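PDB 1Y9Q: transcriptional regulator, HTH_3 family from Vibrio cholerae, which probably binds DNA as a dimeric transcription factor, joining a helix-turn-helix domain to a cupin domain that holds a zinc ion and D-methionine. Local coordinates for residues H131-D142 / Q149-Q160. Numbering follows the deposited sequence.
Sequences HVLEGIMKVFFD and QQGEHIRFFSDQ
Phe141 lies against Phe156 between the two sheets of the cupin β-sandwich, a compact example of how facing sheets pack through apolar side chains. The rings are nearly parallel, at 6°, but slid so far apart that it is mainly CB of Phe156 that covers the Phe141 ring, 3.5 Å from its centroid and almost on the normal. Phe141 owes this placing to a first torsion of 68°, which sets CG between its own backbone N and carbonyl carbon. CD1 of Ile154 arrives at the edge of the same ring, 3.5 Å from CZ of Phe141, while CG1 of Val139 touches CE2 of Phe156.

Polar contacts lie at both ends of the paired segments. At one, the Gln160 amide takes the backbone N of Asp142 on OE1 at 2.8 Å, from above its carbonyl plane, and through NE2 donates to Asp142 OD1 and to Phe157 O, both nearly in the amide plane; three bonds thus fix its rotation. At the other, a type II turn runs from Gln149 to Glu152: Val132 N donates to Glu152 O, Val132 O accepts from Gly151 N, and the extended Gln150 chain delivers NE2 to Leu133 O at 2.8 Å.

Farther out, His146 stacks on Phe141, and Phe156 meets the ring of His162, a zinc ligand, so the packing reaches the second shell of the metal site. Within the turn, the Glu152 carboxylate reaches back across it, and OE1 receives the backbone N of Gln149 at 2.7 Å; a water bridges Gly135 O to Gln150 N.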
loop_
_atom_site.group_PDB
_atom_site.type_symbol
_atom_site.label_atom_id
_atom_site.label_comp_id
_atom_site.label_asym_id
_atom_site.label_seq_id
_atom_site.Cartn_x
_atom_site.Cartn_y
_atom_site.Cartn_z
ATOM N N HIS A 131 19.893 0.073 4.125
ATOM C CA HIS A 131 21.247 -0.207 3.656
ATOM C C HIS A 131 21.235 -1.657 3.180
ATOM O O HIS A 131 21.027 -2.580 3.974
ATOM C CB HIS A 131 22.269 -0.032 4.784
ATOM C CG HIS A 131 23.691 -0.074 4.319
ATOM N ND1 HIS A 131 24.754 -0.224 5.182
ATOM C CD2 HIS A 131 24.227 0.005 3.076
ATOM C CE1 HIS A 131 25.882 -0.241 4.493
ATOM N NE2 HIS A 131 25.589 -0.104 3.212
ATOM N N VAL A 132 21.427 -1.852 1.879
ATOM C CA VAL A 132 21.407 -3.191 1.303
ATOM C C VAL A 132 22.686 -3.970 1.593
ATOM O O VAL A 132 23.779 -3.565 1.199
ATOM C CB VAL A 132 21.183 -3.134 -0.225
ATOM C CG1 VAL A 132 20.994 -4.543 -0.775
ATOM C CG2 VAL A 132 19.956 -2.284 -0.539
ATOM N N LEU A 133 22.540 -5.090 2.289
ATOM C CA LEU A 133 23.687 -5.922 2.632
ATOM C C LEU A 133 23.963 -6.973 1.555
ATOM O O LEU A 133 25.116 -7.330 1.304
ATOM C CB LEU A 133 23.447 -6.620 3.972
ATOM C CG LEU A 133 23.151 -5.709 5.169
ATOM C CD1 LEU A 133 22.921 -6.551 6.413
ATOM C CD2 LEU A 133 24.318 -4.751 5.384
ATOM N N GLU A 134 22.902 -7.453 0.914
ATOM C CA GLU A 134 23.038 -8.475 -0.113
ATOM C C GLU A 134 21.904 -8.436 -1.128
ATOM O O GLU A 134 20.752 -8.170 -0.778
ATOM C CB GLU A 134 23.068 -9.861 0.536
ATOM C CG GLU A 134 23.354 -10.995 -0.438
ATOM C CD GLU A 134 22.945 -12.347 0.109
ATOM O OE1 GLU A 134 23.265 -12.637 1.282
ATOM O OE2 GLU A 134 22.305 -13.122 -0.636
ATOM N N GLY A 135 22.243 -8.705 -2.386
ATOM C CA GLY A 135 21.252 -8.727 -3.442
ATOM C C GLY A 135 20.797 -7.383 -3.973
ATOM O O GLY A 135 21.434 -6.348 -3.762
ATOM N N ILE A 136 19.677 -7.418 -4.684
ATOM C CA ILE A 136 19.084 -6.235 -5.279
ATOM C C ILE A 136 17.656 -6.143 -4.749
ATOM O O ILE A 136 16.940 -7.142 -4.701
ATOM C CB ILE A 136 19.055 -6.347 -6.823
ATOM C CG1 ILE A 136 20.485 -6.382 -7.369
ATOM C CG2 ILE A 136 18.279 -5.179 -7.424
ATOM C CD1 ILE A 136 20.557 -6.601 -8.866
HETATM N N MSE A 137 17.249 -4.948 -4.345
HETATM C CA MSE A 137 15.909 -4.749 -3.811
HETATM C C MSE A 137 15.376 -3.394 -4.256
HETATM O O MSE A 137 16.114 -2.592 -4.822
HETATM C CB MSE A 137 15.950 -4.793 -2.281
HETATM C CG MSE A 137 16.518 -3.520 -1.665
HETATM SE SE MSE A 137 16.367 -3.462 0.250
HETATM C CE MSE A 137 14.433 -3.347 0.391
ATOM N N LYS A 138 14.088 -3.149 -4.015
ATOM C CA LYS A 138 13.493 -1.861 -4.350
ATOM C C LYS A 138 12.664 -1.372 -3.164
ATOM O O LYS A 138 12.116 -2.169 -2.415
ATOM C CB LYS A 138 12.637 -1.953 -5.621
ATOM C CG LYS A 138 11.622 -3.080 -5.652
ATOM C CD LYS A 138 10.834 -3.032 -6.969
ATOM C CE LYS A 138 9.779 -4.125 -7.055
ATOM N NZ LYS A 138 9.015 -4.026 -8.331
ATOM N N VAL A 139 12.613 -0.059 -2.979
ATOM C CA VAL A 139 11.877 0.528 -1.866
ATOM C C VAL A 139 10.880 1.536 -2.405
ATOM O O VAL A 139 11.245 2.416 -3.183
ATOM C CB VAL A 139 12.843 1.249 -0.902
ATOM C CG1 VAL A 139 12.077 1.820 0.286
ATOM C CG2 VAL A 139 13.914 0.280 -0.421
ATOM N N PHE A 140 9.629 1.422 -1.982
ATOM C CA PHE A 140 8.592 2.328 -2.463
ATOM C C PHE A 140 8.257 3.475 -1.504
ATOM O O PHE A 140 8.091 3.270 -0.301
ATOM C CB PHE A 140 7.318 1.530 -2.755
ATOM C CG PHE A 140 6.234 2.330 -3.432
ATOM C CD1 PHE A 140 6.180 2.415 -4.821
ATOM C CD2 PHE A 140 5.266 2.988 -2.680
ATOM C CE1 PHE A 140 5.174 3.142 -5.452
ATOM C CE2 PHE A 140 4.253 3.722 -3.304
ATOM C CZ PHE A 140 4.209 3.796 -4.693
ATOM N N PHE A 141 8.168 4.681 -2.057
ATOM C CA PHE A 141 7.815 5.887 -1.312
ATOM C C PHE A 141 7.759 7.063 -2.286
ATOM O O PHE A 141 8.359 7.011 -3.360
ATOM C CB PHE A 141 8.800 6.146 -0.152
ATOM C CG PHE A 141 10.193 6.520 -0.575
ATOM C CD1 PHE A 141 10.492 7.820 -0.965
ATOM C CD2 PHE A 141 11.219 5.581 -0.534
ATOM C CE1 PHE A 141 11.789 8.186 -1.308
ATOM C CE2 PHE A 141 12.526 5.935 -0.877
ATOM C CZ PHE A 141 12.811 7.241 -1.263
ATOM N N ASP A 142 7.025 8.108 -1.919
ATOM C CA ASP A 142 6.868 9.270 -2.787
ATOM C C ASP A 142 6.353 8.831 -4.155
ATOM O O ASP A 142 6.812 9.318 -5.190
ATOM C CB ASP A 142 8.191 10.025 -2.945
ATOM C CG ASP A 142 8.671 10.641 -1.645
ATOM O OD1 ASP A 142 7.826 10.914 -0.764
ATOM O OD2 ASP A 142 9.891 10.866 -1.506
ATOM N N GLN A 149 21.099 -1.592 -5.069
ATOM C CA GLN A 149 21.971 -2.756 -5.171
ATOM C C GLN A 149 22.768 -2.877 -3.878
ATOM O O GLN A 149 22.695 -1.997 -3.013
ATOM C CB GLN A 149 22.937 -2.594 -6.340
ATOM C CG GLN A 149 22.259 -2.379 -7.680
ATOM C CD GLN A 149 23.261 -2.149 -8.787
ATOM O OE1 GLN A 149 24.129 -2.985 -9.033
ATOM N NE2 GLN A 149 23.153 -1.007 -9.458
ATOM N N GLN A 150 23.535 -3.956 -3.756
ATOM C CA GLN A 150 24.347 -4.182 -2.569
ATOM C C GLN A 150 25.191 -2.954 -2.249
ATOM O O GLN A 150 25.833 -2.382 -3.130
ATOM C CB GLN A 150 25.268 -5.396 -2.764
ATOM C CG GLN A 150 26.190 -5.646 -1.572
ATOM C CD GLN A 150 27.040 -6.899 -1.715
ATOM O OE1 GLN A 150 27.733 -7.083 -2.712
ATOM N NE2 GLN A 150 26.997 -7.761 -0.707
ATOM N N GLY A 151 25.177 -2.545 -0.985
ATOM C CA GLY A 151 25.957 -1.390 -0.573
ATOM C C GLY A 151 25.242 -0.059 -0.711
ATOM O O GLY A 151 25.629 0.920 -0.074
ATOM N N GLU A 152 24.204 -0.008 -1.538
ATOM C CA GLU A 152 23.472 1.236 -1.723
ATOM C C GLU A 152 22.578 1.503 -0.515
ATOM O O GLU A 152 22.222 0.586 0.230
ATOM C CB GLU A 152 22.668 1.193 -3.027
ATOM C CG GLU A 152 23.564 0.911 -4.240
ATOM C CD GLU A 152 22.943 1.322 -5.560
ATOM O OE1 GLU A 152 21.798 0.917 -5.836
ATOM O OE2 GLU A 152 23.611 2.050 -6.326
ATOM N N HIS A 153 22.221 2.765 -0.322
ATOM C CA HIS A 153 21.421 3.148 0.831
ATOM C C HIS A 153 20.515 4.318 0.513
ATOM O O HIS A 153 20.720 5.022 -0.470
ATOM C CB HIS A 153 22.361 3.525 1.971
ATOM C CG HIS A 153 23.479 4.422 1.542
ATOM N ND1 HIS A 153 23.302 5.767 1.290
ATOM C CD2 HIS A 153 24.775 4.155 1.256
ATOM C CE1 HIS A 153 24.442 6.287 0.869
ATOM N NE2 HIS A 153 25.351 5.328 0.840
ATOM N N ILE A 154 19.510 4.521 1.354
ATOM C CA ILE A 154 18.571 5.613 1.147
ATOM C C ILE A 154 17.743 5.785 2.415
ATOM O O ILE A 154 17.656 4.867 3.230
ATOM C CB ILE A 154 17.632 5.276 -0.039
ATOM C CG1 ILE A 154 16.968 6.542 -0.583
ATOM C CG2 ILE A 154 16.572 4.274 0.408
ATOM C CD1 ILE A 154 16.174 6.295 -1.859
ATOM N N ARG A 155 17.167 6.968 2.598
ATOM C CA ARG A 155 16.295 7.198 3.741
ATOM C C ARG A 155 15.044 7.879 3.227
ATOM O O ARG A 155 15.068 8.526 2.176
ATOM C CB ARG A 155 16.971 8.045 4.833
ATOM C CG ARG A 155 17.514 9.399 4.411
ATOM C CD ARG A 155 17.593 10.334 5.626
ATOM N NE ARG A 155 16.326 11.032 5.831
ATOM C CZ ARG A 155 16.040 11.794 6.884
ATOM N NH1 ARG A 155 16.923 11.960 7.858
ATOM N NH2 ARG A 155 14.877 12.428 6.938
ATOM N N PHE A 156 13.945 7.728 3.956
ATOM C CA PHE A 156 12.687 8.325 3.535
ATOM C C PHE A 156 11.732 8.503 4.703
ATOM O O PHE A 156 11.889 7.868 5.747
ATOM C CB PHE A 156 12.033 7.437 2.467
ATOM C CG PHE A 156 11.652 6.067 2.961
ATOM C CD1 PHE A 156 10.362 5.808 3.426
ATOM C CD2 PHE A 156 12.582 5.030 2.957
ATOM C CE1 PHE A 156 10.004 4.535 3.879
ATOM C CE2 PHE A 156 12.236 3.759 3.408
ATOM C CZ PHE A 156 10.946 3.508 3.869
ATOM N N PHE A 157 10.752 9.382 4.527
ATOM C CA PHE A 157 9.751 9.605 5.557
ATOM C C PHE A 157 8.782 8.443 5.398
ATOM O O PHE A 157 8.171 8.277 4.343
ATOM C CB PHE A 157 9.056 10.949 5.331
ATOM C CG PHE A 157 9.949 12.125 5.578
ATOM C CD1 PHE A 157 10.264 12.510 6.877
ATOM C CD2 PHE A 157 10.519 12.819 4.516
ATOM C CE1 PHE A 157 11.141 13.568 7.117
ATOM C CE2 PHE A 157 11.398 13.879 4.742
ATOM C CZ PHE A 157 11.708 14.252 6.047
ATOM N N SER A 158 8.661 7.630 6.446
ATOM C CA SER A 158 7.812 6.449 6.410
ATOM C C SER A 158 6.359 6.649 6.811
ATOM O O SER A 158 5.591 5.681 6.843
ATOM C CB SER A 158 8.420 5.339 7.278
ATOM O OG SER A 158 8.396 5.686 8.656
ATOM N N ASP A 159 5.980 7.885 7.126
ATOM C CA ASP A 159 4.595 8.159 7.490
ATOM C C ASP A 159 3.789 8.362 6.207
ATOM O O ASP A 159 3.049 9.339 6.046
ATOM C CB ASP A 159 4.498 9.385 8.416
ATOM C CG ASP A 159 5.120 10.641 7.819
ATOM O OD1 ASP A 159 5.804 10.554 6.777
ATOM O OD2 ASP A 159 4.928 11.725 8.411
ATOM N N GLN A 160 3.965 7.415 5.290
ATOM C CA GLN A 160 3.282 7.409 4.002
ATOM C C GLN A 160 3.295 5.972 3.514
ATOM O O GLN A 160 4.071 5.151 4.015
ATOM C CB GLN A 160 4.031 8.277 2.987
ATOM C CG GLN A 160 5.427 7.755 2.642
ATOM C CD GLN A 160 6.075 8.535 1.516
ATOM O OE1 GLN A 160 5.516 8.642 0.426
ATOM N NE2 GLN A 160 7.261 9.086 1.773
HETATM O O HOH W 1 23.678 -6.399 -5.385
HETATM O O HOH W 2 10.575 10.601 1.844
#